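Local coordinates for substrate binding periplasmic protein (Ralstonia solanacearum, PDB 3LOP), which probably binds leucine or related amino acids in the periplasm, serving as the substrate-capturing component of a transport system, at residues V50-E55 / R70-V75; E156-V161 / L170-M175; L36-G41 / R272-A277; G346-G349 / L353-Q356; A195-I200 / R214-R219. All coordinates share one frame; numbering follows the deposited sequence.

In the fold
From the N terminus, contact 3 opens first, at the end of helix 19-38, and closes some 230 residues later at the end of helix 263-275, joining early and late parts of the chain at the surface. Contacts 1, 2 and 5 all fall within that span, one after another and without crossing. Contact 1 closes a crossover in the five-stranded parallel sheet; contacts 2 and 5 belong to two beta-alpha-beta units of the four-stranded one, on the opposite side of the chain's centre, with helix 186-194 between them in the chain. The latter two touch directly, Ala174 CB lying 3.6 Å from Ala195 CB. Contact 4 follows contact 3 in the chain and closes a short hairpin near the C terminus.

Contact 1: residues V50-E55 / R70-V75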
# COMPACT_ATOMS: atom_id res chain seq x y z
N VAL A 50 14.24 11.85 -4.84
CA VAL A 50 13.54 13.04 -5.30
C VAL A 50 12.06 12.68 -5.37
O VAL A 50 11.67 11.70 -5.99
CB VAL A 50 14.02 13.46 -6.71
CG1 VAL A 50 13.36 14.76 -7.12
CG2 VAL A 50 15.54 13.62 -6.71
N ALA A 51 11.22 13.48 -4.71
CA ALA A 51 9.79 13.23 -4.70
C ALA A 51 9.01 14.39 -5.30
O ALA A 51 9.50 15.52 -5.34
CB ALA A 51 9.32 12.98 -3.27
N ARG A 52 7.81 14.10 -5.79
CA ARG A 52 6.97 15.15 -6.36
C ARG A 52 5.51 14.82 -6.10
O ARG A 52 5.06 13.68 -6.27
CB ARG A 52 7.22 15.31 -7.86
CG ARG A 52 6.58 16.58 -8.44
CD ARG A 52 7.18 16.92 -9.80
NE ARG A 52 8.60 17.20 -9.68
CZ ARG A 52 9.43 17.30 -10.71
NH1 ARG A 52 8.98 17.14 -11.94
NH2 ARG A 52 10.72 17.53 -10.50
N ASP A 53 4.78 15.84 -5.68
CA ASP A 53 3.36 15.74 -5.37
C ASP A 53 2.54 15.59 -6.65
O ASP A 53 2.70 16.37 -7.58
CB ASP A 53 2.96 17.01 -4.61
CG ASP A 53 1.53 16.98 -4.10
OD1 ASP A 53 0.84 15.94 -4.19
OD2 ASP A 53 1.10 18.03 -3.58
N ASP A 54 1.68 14.57 -6.70
CA ASP A 54 0.81 14.41 -7.86
C ASP A 54 -0.65 14.58 -7.47
O ASP A 54 -1.54 14.53 -8.32
CB ASP A 54 1.02 13.06 -8.58
CG ASP A 54 0.84 11.85 -7.68
OD1 ASP A 54 0.15 11.94 -6.65
OD2 ASP A 54 1.38 10.79 -8.04
N GLU A 55 -0.90 14.81 -6.18
CA GLU A 55 -2.26 15.01 -5.66
C GLU A 55 -3.16 13.83 -6.04
O GLU A 55 -4.39 13.94 -6.01
CB GLU A 55 -2.85 16.31 -6.25
CG GLU A 55 -2.02 17.56 -5.96
CD GLU A 55 -2.56 18.80 -6.65
OE1 GLU A 55 -3.72 19.18 -6.39
OE2 GLU A 55 -1.82 19.40 -7.47
N ARG A 70 13.52 12.14 -16.90
CA ARG A 70 14.39 12.82 -17.83
C ARG A 70 15.39 13.78 -17.19
O ARG A 70 16.52 13.90 -17.65
CB ARG A 70 13.55 13.58 -18.85
CG ARG A 70 12.66 12.68 -19.68
CD ARG A 70 11.85 13.46 -20.69
NE ARG A 70 11.04 12.56 -21.51
CZ ARG A 70 10.32 12.96 -22.56
NH1 ARG A 70 10.31 14.24 -22.92
NH2 ARG A 70 9.63 12.07 -23.26
N VAL A 71 14.96 14.45 -16.12
CA VAL A 71 15.81 15.42 -15.45
C VAL A 71 16.62 14.91 -14.26
O VAL A 71 17.76 15.34 -14.06
CB VAL A 71 14.96 16.62 -14.96
CG1 VAL A 71 15.84 17.62 -14.22
CG2 VAL A 71 14.28 17.29 -16.15
N ASP A 72 16.06 14.00 -13.48
CA ASP A 72 16.76 13.51 -12.30
C ASP A 72 17.64 12.27 -12.46
O ASP A 72 18.22 11.80 -11.48
CB ASP A 72 15.74 13.28 -11.18
CG ASP A 72 15.06 14.56 -10.75
OD1 ASP A 72 15.78 15.51 -10.38
OD2 ASP A 72 13.81 14.62 -10.79
N ASN A 73 17.76 11.76 -13.68
CA ASN A 73 18.59 10.58 -13.95
C ASN A 73 18.39 9.47 -12.91
O ASN A 73 19.36 8.95 -12.36
CB ASN A 73 20.07 10.97 -13.97
CG ASN A 73 20.36 12.11 -14.92
OD1 ASN A 73 20.14 12.00 -16.13
ND2 ASN A 73 20.85 13.22 -14.38
N PRO A 74 17.14 9.09 -12.63
CA PRO A 74 16.89 8.04 -11.64
C PRO A 74 17.13 6.63 -12.17
O PRO A 74 17.04 6.38 -13.37
CB PRO A 74 15.44 8.26 -11.27
CG PRO A 74 14.85 8.64 -12.59
CD PRO A 74 15.87 9.63 -13.14
N VAL A 75 17.42 5.70 -11.26
CA VAL A 75 17.62 4.31 -11.65
C VAL A 75 16.34 3.53 -11.40
O VAL A 75 16.19 2.41 -11.86
CB VAL A 75 18.78 3.65 -10.86
CG1 VAL A 75 20.09 4.36 -11.19
CG2 VAL A 75 18.50 3.70 -9.36
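Val50, on strand 47-53, and Asp72, just past helix 58-71, bring their backbones to a CA-CA distance of 7.7 Å. They belong to a beta-alpha-beta crossover of the first parallel sheet, in which the chain leaves strand 47-53, runs through the helix and enters strand 74-78 on the far side of strand 6-12. Asn73, with positive phi, makes the bend after the helix. The contact is small, and no hydrogen bond spans it. Asp72 lays its carboxylate against the isopropyl group of Val50: Asp72 OD2 is 3.7 Å from Val50 CG1, while OD1 stands about equally far from both methyls. With CG1 anti to the backbone N (chi1 -176°), Val50 turns both branches to the acid. Arg52 may add a loose electrostatic attraction, its NH2 lying 4.3 Å from Asp72 OD2; the oxygen sits well out of the guanidinium plane and no N-H points at it. A long, weak ion pair with Arg48 gives the buried acid a second positive neighbour. Further along, the strand ends in an Asx turn, where Glu55 N donates to Asp53 OD1 over 2.9 Å, meeting it from above the carboxylate plane.

Contact 2: residues E156-V161 / L170-M175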
# COMPACT_ATOMS: atom_id res chain seq x y z
N GLU A 156 -11.58 -3.43 -8.52
CA GLU A 156 -10.78 -4.53 -7.99
C GLU A 156 -11.48 -5.14 -6.78
O GLU A 156 -11.57 -6.36 -6.63
CB GLU A 156 -9.40 -4.03 -7.55
CG GLU A 156 -8.44 -3.72 -8.69
CD GLU A 156 -7.91 -4.97 -9.37
OE1 GLU A 156 -7.35 -5.83 -8.67
OE2 GLU A 156 -8.06 -5.08 -10.60
N ALA A 157 -11.98 -4.27 -5.90
CA ALA A 157 -12.66 -4.71 -4.69
C ALA A 157 -13.94 -5.49 -4.98
O ALA A 157 -14.14 -6.59 -4.47
CB ALA A 157 -12.97 -3.51 -3.80
N ILE A 158 -14.82 -4.91 -5.80
CA ILE A 158 -16.07 -5.57 -6.13
C ILE A 158 -15.85 -6.90 -6.85
O ILE A 158 -16.42 -7.92 -6.47
CB ILE A 158 -16.98 -4.68 -7.01
CG1 ILE A 158 -17.45 -3.46 -6.20
CG2 ILE A 158 -18.18 -5.47 -7.51
CD1 ILE A 158 -18.36 -3.81 -5.03
N THR A 159 -15.02 -6.88 -7.88
CA THR A 159 -14.73 -8.09 -8.64
C THR A 159 -14.14 -9.16 -7.73
O THR A 159 -14.53 -10.33 -7.80
CB THR A 159 -13.73 -7.80 -9.78
OG1 THR A 159 -14.30 -6.84 -10.68
CG2 THR A 159 -13.40 -9.08 -10.54
N GLY A 160 -13.20 -8.75 -6.88
CA GLY A 160 -12.56 -9.69 -5.97
C GLY A 160 -13.51 -10.30 -4.96
O GLY A 160 -13.52 -11.51 -4.76
N VAL A 161 -14.31 -9.47 -4.31
CA VAL A 161 -15.26 -9.96 -3.32
C VAL A 161 -16.30 -10.86 -3.98
O VAL A 161 -16.68 -11.89 -3.42
CB VAL A 161 -15.96 -8.78 -2.59
CG1 VAL A 161 -17.08 -9.31 -1.71
CG2 VAL A 161 -14.95 -8.02 -1.75
N LEU A 170 -22.41 -17.55 -2.81
CA LEU A 170 -22.94 -16.32 -2.21
C LEU A 170 -22.69 -15.14 -3.15
O LEU A 170 -21.94 -15.26 -4.11
CB LEU A 170 -22.26 -16.06 -0.86
CG LEU A 170 -22.53 -17.05 0.27
CD1 LEU A 170 -21.56 -16.79 1.42
CD2 LEU A 170 -23.97 -16.93 0.75
N ALA A 171 -23.32 -14.02 -2.85
CA ALA A 171 -23.15 -12.81 -3.66
C ALA A 171 -23.25 -11.59 -2.75
O ALA A 171 -23.78 -11.67 -1.65
CB ALA A 171 -24.22 -12.75 -4.74
N ILE A 172 -22.72 -10.47 -3.22
CA ILE A 172 -22.76 -9.23 -2.45
C ILE A 172 -24.21 -8.82 -2.21
O ILE A 172 -25.03 -8.83 -3.13
CB ILE A 172 -22.01 -8.11 -3.19
CG1 ILE A 172 -20.52 -8.47 -3.29
CG2 ILE A 172 -22.20 -6.78 -2.46
CD1 ILE A 172 -19.72 -7.51 -4.13
N THR A 173 -24.52 -8.46 -0.96
CA THR A 173 -25.87 -8.05 -0.59
C THR A 173 -26.16 -6.61 -0.98
O THR A 173 -27.27 -6.29 -1.41
CB THR A 173 -26.10 -8.22 0.93
OG1 THR A 173 -26.13 -9.62 1.24
CG2 THR A 173 -27.41 -7.57 1.35
N ALA A 174 -25.17 -5.74 -0.81
CA ALA A 174 -25.34 -4.33 -1.13
C ALA A 174 -23.99 -3.69 -1.38
O ALA A 174 -22.98 -4.10 -0.81
CB ALA A 174 -26.05 -3.61 0.02
N MSE A 175 -23.97 -2.69 -2.25
CA MSE A 175 -22.73 -1.98 -2.54
C MSE A 175 -23.03 -0.50 -2.71
O MSE A 175 -24.13 -0.11 -3.12
CB MSE A 175 -22.05 -2.54 -3.80
CG MSE A 175 -22.88 -2.48 -5.07
SE MSE A 175 -21.91 -3.20 -6.59
CE MSE A 175 -22.12 -5.08 -6.20
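No flat group takes part where Ile158 and Val161 meet Ile172 and Met175: there is no ring face or edge between the two segments, and the contact is made by branched aliphatic ends and one selenium-bearing chain. Ile158 CD1 is the hub. Ile158 CD1 lies 4.0 Å from Ile172 CD1 and 3.9 Å from SE of Met175, a selenomethionine, so that it is lodged between the two residues. In the selenomethionine CG lies between the backbone N and the carbonyl carbon (chi1 59°), which together with an extended second torsion sets SE beside Ile158 CD1; the bend at chi3 then brings CE to the isoleucine, Met175 CE coming 4.2 Å from Ile158 CG2. One helical turn on, Val161 points toward segment 170-175 and sets Val161 CG1 3.9 Å from Ile172 CG1. Ile172 thereby touches two residues of the helix with a single extended branch, crossing each at about a right angle. Everything here is van der Waals contact, without a hydrogen bond across. The helix and strand are successive elements of the beta-alpha-beta unit 144-149, 152-166, 174-178 in the second parallel sheet. Val146 and Tyr148 of the neighbouring strand 144-149 adjoin the contact: Ile158 touches both, Ile172 the first and Met175 the second. On the flank, Ile129 of helix 125-138 packs on Val161.

Contact 3: residues L36-G41 / R272-A277; sequences LNLNGG and RAAVGA
Leu38 reaches across from the last turn of helix 19-38 to Ala274 and Val275 in the last turn of helix 263-275, so that two helix C-termini, each finished by a Schellman motif, meet through one side chain. The tight part is confined to Leu38 CD1. Leu38 CD1 lies 3.7 Å from Val275 CG2 and 3.6 Å from the backbone oxygen Ala274 O, filling the angle between a side chain and the peptide group before it. CG of Leu38 stands anti to its own carbonyl carbon (chi1 -75°), and the extended chain beyond pushes CD1 forward to the other helix. The looser part is the side chain of Ala274, where Ala274 CB is 4.3 Å from Leu38 CD1. Leu38 and Ala274 are largely exposed, and both also touch a neighbouring molecule in the crystal; no hydrogen bond links the segments. The helices also meet further back along helix 19-38: Val275 packs on Leu31 and Asp34, and Ala274 on Trp35. The contact thus ties an early helix to one that comes more than 200 residues later. The two helix ends are closed in similar ways. Gly40, with positive phi, lets Gly41 N reach back to Leu36 O over 2.8 Å, while Gly40 N bonds to Asn37 O. At the other end Gly276 plays the same part, and Arg272 O accepts from two backbone donors, Gly276 N at 2.9 Å and Ala277 N at 3.1 Å.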
# COMPACT_ATOMS: atom_id res chain seq x y z
N LEU A 36 20.57 4.79 5.34
CA LEU A 36 21.57 4.12 4.51
C LEU A 36 22.75 5.05 4.28
O LEU A 36 23.91 4.64 4.36
CB LEU A 36 20.94 3.72 3.17
CG LEU A 36 21.84 3.00 2.16
CD1 LEU A 36 22.29 1.67 2.74
CD2 LEU A 36 21.08 2.79 0.86
N ASN A 37 22.46 6.32 3.98
CA ASN A 37 23.52 7.28 3.76
C ASN A 37 24.32 7.50 5.05
O ASN A 37 25.52 7.60 5.03
CB ASN A 37 22.97 8.61 3.23
CG ASN A 37 22.55 8.53 1.76
OD1 ASN A 37 23.06 7.71 0.99
ND2 ASN A 37 21.61 9.40 1.37
N LEU A 38 23.68 7.55 6.20
CA LEU A 38 24.48 7.73 7.41
C LEU A 38 25.45 6.57 7.60
O LEU A 38 26.52 6.72 8.21
CB LEU A 38 23.57 7.81 8.63
CG LEU A 38 22.77 9.09 8.89
CD1 LEU A 38 21.99 8.92 10.18
CD2 LEU A 38 23.72 10.27 9.00
N ASN A 39 25.08 5.41 7.08
CA ASN A 39 25.89 4.20 7.20
C ASN A 39 26.87 4.00 6.06
O ASN A 39 27.44 2.92 5.93
CB ASN A 39 24.98 2.98 7.32
CG ASN A 39 24.43 2.80 8.72
OD1 ASN A 39 25.11 2.28 9.61
ND2 ASN A 39 23.19 3.24 8.93
N GLY A 40 27.06 5.01 5.23
CA GLY A 40 28.02 4.83 4.15
C GLY A 40 27.46 4.73 2.75
O GLY A 40 28.22 4.67 1.78
N GLY A 41 26.13 4.72 2.63
CA GLY A 41 25.49 4.67 1.33
C GLY A 41 25.62 3.32 0.68
O GLY A 41 25.67 2.31 1.36
N ARG A 272 15.04 5.99 12.68
CA ARG A 272 14.39 7.25 13.04
C ARG A 272 15.22 8.01 14.07
O ARG A 272 15.44 9.22 13.92
CB ARG A 272 12.99 6.97 13.61
CG ARG A 272 12.23 8.21 14.05
CD ARG A 272 10.83 7.84 14.50
NE ARG A 272 10.08 9.00 14.98
CZ ARG A 272 10.36 9.67 16.09
NH1 ARG A 272 11.38 9.30 16.85
NH2 ARG A 272 9.62 10.72 16.44
N ALA A 273 15.70 7.31 15.09
CA ALA A 273 16.50 7.96 16.12
C ALA A 273 17.86 8.43 15.59
O ALA A 273 18.28 9.55 15.86
CB ALA A 273 16.70 7.01 17.30
N ALA A 274 18.53 7.58 14.83
CA ALA A 274 19.84 7.92 14.29
C ALA A 274 19.80 9.11 13.33
O ALA A 274 20.67 9.99 13.37
CB ALA A 274 20.44 6.71 13.58
N VAL A 275 18.79 9.13 12.46
CA VAL A 275 18.64 10.21 11.49
C VAL A 275 18.10 11.48 12.14
O VAL A 275 18.39 12.59 11.69
CB VAL A 275 17.70 9.77 10.34
CG1 VAL A 275 17.35 10.96 9.45
CG2 VAL A 275 18.36 8.68 9.52
N GLY A 276 17.33 11.30 13.21
CA GLY A 276 16.74 12.44 13.89
C GLY A 276 15.50 12.90 13.16
O GLY A 276 15.17 14.08 13.16
N ALA A 277 14.81 11.95 12.54
CA ALA A 277 13.59 12.23 11.79
C ALA A 277 12.40 12.32 12.75
O ALA A 277 11.54 11.43 12.77
CB ALA A 277 13.35 11.14 10.75

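Contact 4: residues G346-G349 / L353-Q356; sequences GVVG and LVIQ
Val347 and Ile355 form the hydrogen-bonded pair at the middle of an antiparallel beta hairpin, in which strands 344-348 and 354-356 are joined by a short turn. Ile355 N gives an almost straight bond to Val347 O, 2.8 Å long at 171°; the return bond from Val347 N to Ile355 O, 2.9 Å, is more bent but lies in the carbonyl plane. Nearer the turn, Gly349 N donates to Leu353 O over 2.7 Å, just beyond the strand ends. Two non-hydrogen-bonded pairs flank the central one: Gly346 with Gln356, whose CA atoms approach to 4.2 Å, and Val348 with Val354. Outside this backbone shell, the side chains divide between two faces. Val347 and Ile355 share one face, and both touch neighbouring molecules in the crystal; Val347 CG1, set between its own N and carbonyl carbon (chi1 63°), is 4.2 Å from Ile355 CB. On the other face Val348 and Val354 both pack on Pro233 of helix 233-240, and Val354 also reaches Leu252. In the outer shell, strand 249-252 pairs with the opposite edge of strand 344-348 to complete a three-stranded antiparallel sheet, and Asn256 donates its side-chain amide to Val354 O. On the Val348/Val354 face the two valines meet less closely, Val348 CG2 standing 4.5 Å from Val354 CG2.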
# COMPACT_ATOMS: atom_id res chain seq x y z
N GLY A 346 -5.39 -9.84 10.80
CA GLY A 346 -5.18 -9.08 12.01
C GLY A 346 -6.45 -8.37 12.42
O GLY A 346 -7.43 -8.35 11.68
N VAL A 347 -6.42 -7.77 13.61
CA VAL A 347 -7.58 -7.05 14.12
C VAL A 347 -7.16 -5.89 15.02
O VAL A 347 -6.09 -5.93 15.63
CB VAL A 347 -8.49 -8.01 14.95
CG1 VAL A 347 -7.73 -8.52 16.17
CG2 VAL A 347 -9.76 -7.29 15.37
N VAL A 348 -7.99 -4.86 15.08
CA VAL A 348 -7.70 -3.72 15.95
C VAL A 348 -8.32 -4.04 17.30
O VAL A 348 -9.54 -4.22 17.41
CB VAL A 348 -8.30 -2.42 15.38
CG1 VAL A 348 -8.10 -1.28 16.37
CG2 VAL A 348 -7.65 -2.09 14.06
N GLY A 349 -7.48 -4.15 18.32
CA GLY A 349 -7.95 -4.46 19.66
C GLY A 349 -8.77 -3.37 20.33
O GLY A 349 -8.87 -2.26 19.82
N LEU A 353 -4.57 -1.54 19.62
CA LEU A 353 -3.42 -2.33 19.21
C LEU A 353 -3.79 -3.27 18.06
O LEU A 353 -4.84 -3.90 18.08
CB LEU A 353 -2.89 -3.15 20.39
CG LEU A 353 -1.68 -4.05 20.09
CD1 LEU A 353 -0.48 -3.18 19.73
CD2 LEU A 353 -1.37 -4.91 21.31
N VAL A 354 -2.91 -3.36 17.06
CA VAL A 354 -3.16 -4.27 15.95
C VAL A 354 -2.57 -5.62 16.31
O VAL A 354 -1.36 -5.76 16.52
CB VAL A 354 -2.51 -3.76 14.64
CG1 VAL A 354 -2.66 -4.81 13.55
CG2 VAL A 354 -3.18 -2.46 14.22
N ILE A 355 -3.44 -6.63 16.41
CA ILE A 355 -3.04 -7.98 16.78
C ILE A 355 -3.15 -8.96 15.62
O ILE A 355 -4.15 -8.96 14.90
CB ILE A 355 -3.92 -8.49 17.94
CG1 ILE A 355 -3.89 -7.48 19.09
CG2 ILE A 355 -3.44 -9.85 18.41
CD1 ILE A 355 -4.87 -7.78 20.20
N GLN A 356 -2.13 -9.79 15.44
CA GLN A 356 -2.14 -10.78 14.37
C GLN A 356 -2.97 -11.99 14.78
O GLN A 356 -3.13 -12.27 15.97
CB GLN A 356 -0.72 -11.24 14.04
CG GLN A 356 -0.03 -12.00 15.17
CD GLN A 356 1.21 -12.74 14.71
OE1 GLN A 356 1.95 -13.29 15.52
NE2 GLN A 356 1.43 -12.77 13.40

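Contact 5: residues A195-I200 / R214-R219; sequences ADVQAI and RQYRAR
Tyr216 extends from helix 206-218 to meet Ile200 with the outer end of its ring. Its CB points to the strand, and because CG is anti to the backbone N (chi1 178°), the ring is carried straight out from the helix. Further along, CE1 and CE2 of Tyr216 lie 3.7 Å and 3.9 Å from Ile200 CD1, and CZ of Tyr216 is closer still, at 3.5 Å. The methyl therefore sits over one face of the ring, displaced to its phenolic end: a CH-pi contact with Ile200 CD1 3.9 Å from the centroid of the Tyr216 ring and 28° off the normal. Ile200 comes from the opposite direction, its CG1 branch extended. This pairing joins helix 206-218 to the strand before it within the beta-alpha-beta unit 199-203, 206-218, 224-227 of the second parallel sheet. Phe212, one turn earlier on the helix, meets the tyrosine ring with its plane nearly parallel, and Leu193 of helix 186-194 also packs on it. At the tip, OH touches Ile200 CD1 and comes loosely near Val197. In this buried residue the hydroxyl has two partners: Ala223 N donates to it, and a water in the plane of the ring lies 2.7 Å from Tyr216 OH. That water also approaches Ala195 O at 3.2 Å, a longer and less certain link to the loop ahead of the strand.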
# COMPACT_ATOMS: atom_id res chain seq x y z
N ALA A 195 -28.99 -1.20 4.41
CA ALA A 195 -28.81 -2.59 4.01
C ALA A 195 -28.72 -3.50 5.23
O ALA A 195 -28.13 -3.13 6.25
CB ALA A 195 -27.55 -2.72 3.15
N ASP A 196 -29.30 -4.69 5.12
CA ASP A 196 -29.30 -5.65 6.21
C ASP A 196 -28.04 -6.50 6.12
O ASP A 196 -28.10 -7.70 5.86
CB ASP A 196 -30.56 -6.51 6.13
CG ASP A 196 -30.69 -7.46 7.30
OD1 ASP A 196 -30.32 -7.07 8.43
OD2 ASP A 196 -31.18 -8.59 7.10
N VAL A 197 -26.89 -5.88 6.36
CA VAL A 197 -25.61 -6.58 6.27
C VAL A 197 -24.95 -6.90 7.60
O VAL A 197 -25.07 -6.15 8.58
CB VAL A 197 -24.63 -5.77 5.40
CG1 VAL A 197 -25.15 -5.70 3.97
CG2 VAL A 197 -24.45 -4.37 5.96
N GLN A 198 -24.23 -8.01 7.63
CA GLN A 198 -23.53 -8.46 8.83
C GLN A 198 -22.09 -7.97 8.83
O GLN A 198 -21.45 -7.89 9.88
CB GLN A 198 -23.53 -9.99 8.90
CG GLN A 198 -24.92 -10.59 9.02
CD GLN A 198 -24.97 -12.03 8.57
OE1 GLN A 198 -24.48 -12.37 7.50
NE2 GLN A 198 -25.59 -12.88 9.38
N ALA A 199 -21.58 -7.65 7.65
CA ALA A 199 -20.22 -7.16 7.51
C ALA A 199 -20.14 -6.24 6.31
O ALA A 199 -20.88 -6.39 5.34
CB ALA A 199 -19.26 -8.35 7.33
N ILE A 200 -19.24 -5.26 6.39
CA ILE A 200 -19.04 -4.32 5.29
C ILE A 200 -17.56 -4.26 4.99
O ILE A 200 -16.74 -3.99 5.88
CB ILE A 200 -19.54 -2.91 5.65
CG1 ILE A 200 -21.06 -2.91 5.78
CG2 ILE A 200 -19.11 -1.92 4.57
CD1 ILE A 200 -21.64 -1.60 6.30
N ARG A 214 -16.60 6.34 10.79
CA ARG A 214 -17.08 7.23 11.85
C ARG A 214 -18.58 7.48 11.74
O ARG A 214 -19.31 7.35 12.72
CB ARG A 214 -16.33 8.57 11.82
CG ARG A 214 -16.83 9.56 12.87
CD ARG A 214 -16.13 10.92 12.77
NE ARG A 214 -14.80 10.92 13.36
CZ ARG A 214 -14.55 10.82 14.67
NH1 ARG A 214 -15.54 10.70 15.54
NH2 ARG A 214 -13.29 10.85 15.11
N GLN A 215 -19.02 7.86 10.55
CA GLN A 215 -20.43 8.15 10.30
C GLN A 215 -21.34 6.94 10.41
O GLN A 215 -22.42 7.01 10.98
CB GLN A 215 -20.59 8.80 8.93
CG GLN A 215 -19.98 10.19 8.83
CD GLN A 215 -19.91 10.70 7.40
OE1 GLN A 215 -20.87 10.59 6.64
NE2 GLN A 215 -18.77 11.28 7.03
N TYR A 216 -20.90 5.82 9.84
CA TYR A 216 -21.69 4.59 9.88
C TYR A 216 -21.96 4.17 11.33
O TYR A 216 -23.10 3.89 11.69
CB TYR A 216 -20.95 3.47 9.14
CG TYR A 216 -21.66 2.13 9.16
CD1 TYR A 216 -22.83 1.92 8.44
CD2 TYR A 216 -21.16 1.07 9.93
CE1 TYR A 216 -23.49 0.69 8.48
CE2 TYR A 216 -21.81 -0.15 9.97
CZ TYR A 216 -22.98 -0.34 9.25
OH TYR A 216 -23.64 -1.54 9.32
N ARG A 217 -20.91 4.13 12.14
CA ARG A 217 -21.05 3.75 13.54
C ARG A 217 -21.83 4.79 14.35
O ARG A 217 -22.65 4.44 15.19
CB ARG A 217 -19.67 3.53 14.17
CG ARG A 217 -19.02 2.19 13.83
CD ARG A 217 -19.53 1.07 14.74
NE ARG A 217 -18.74 -0.15 14.57
CZ ARG A 217 -19.06 -1.16 13.78
NH1 ARG A 217 -20.19 -1.14 13.07
NH2 ARG A 217 -18.25 -2.20 13.68
N ALA A 218 -21.57 6.07 14.09
CA ALA A 218 -22.26 7.13 14.81
C ALA A 218 -23.76 7.08 14.59
O ALA A 218 -24.54 7.45 15.47
CB ALA A 218 -21.72 8.49 14.39
N ARG A 219 -24.17 6.61 13.42
CA ARG A 219 -25.59 6.54 13.10
C ARG A 219 -26.24 5.20 13.40
O ARG A 219 -27.35 4.92 12.95
CB ARG A 219 -25.79 6.92 11.63
CG ARG A 219 -25.41 8.36 11.34
CD ARG A 219 -25.39 8.66 9.85
NE ARG A 219 -26.71 8.48 9.24
CZ ARG A 219 -26.95 8.63 7.95
NH1 ARG A 219 -25.97 8.97 7.12
NH2 ARG A 219 -28.17 8.43 7.48
O HOH W 1 -25.99 -1.71 8.09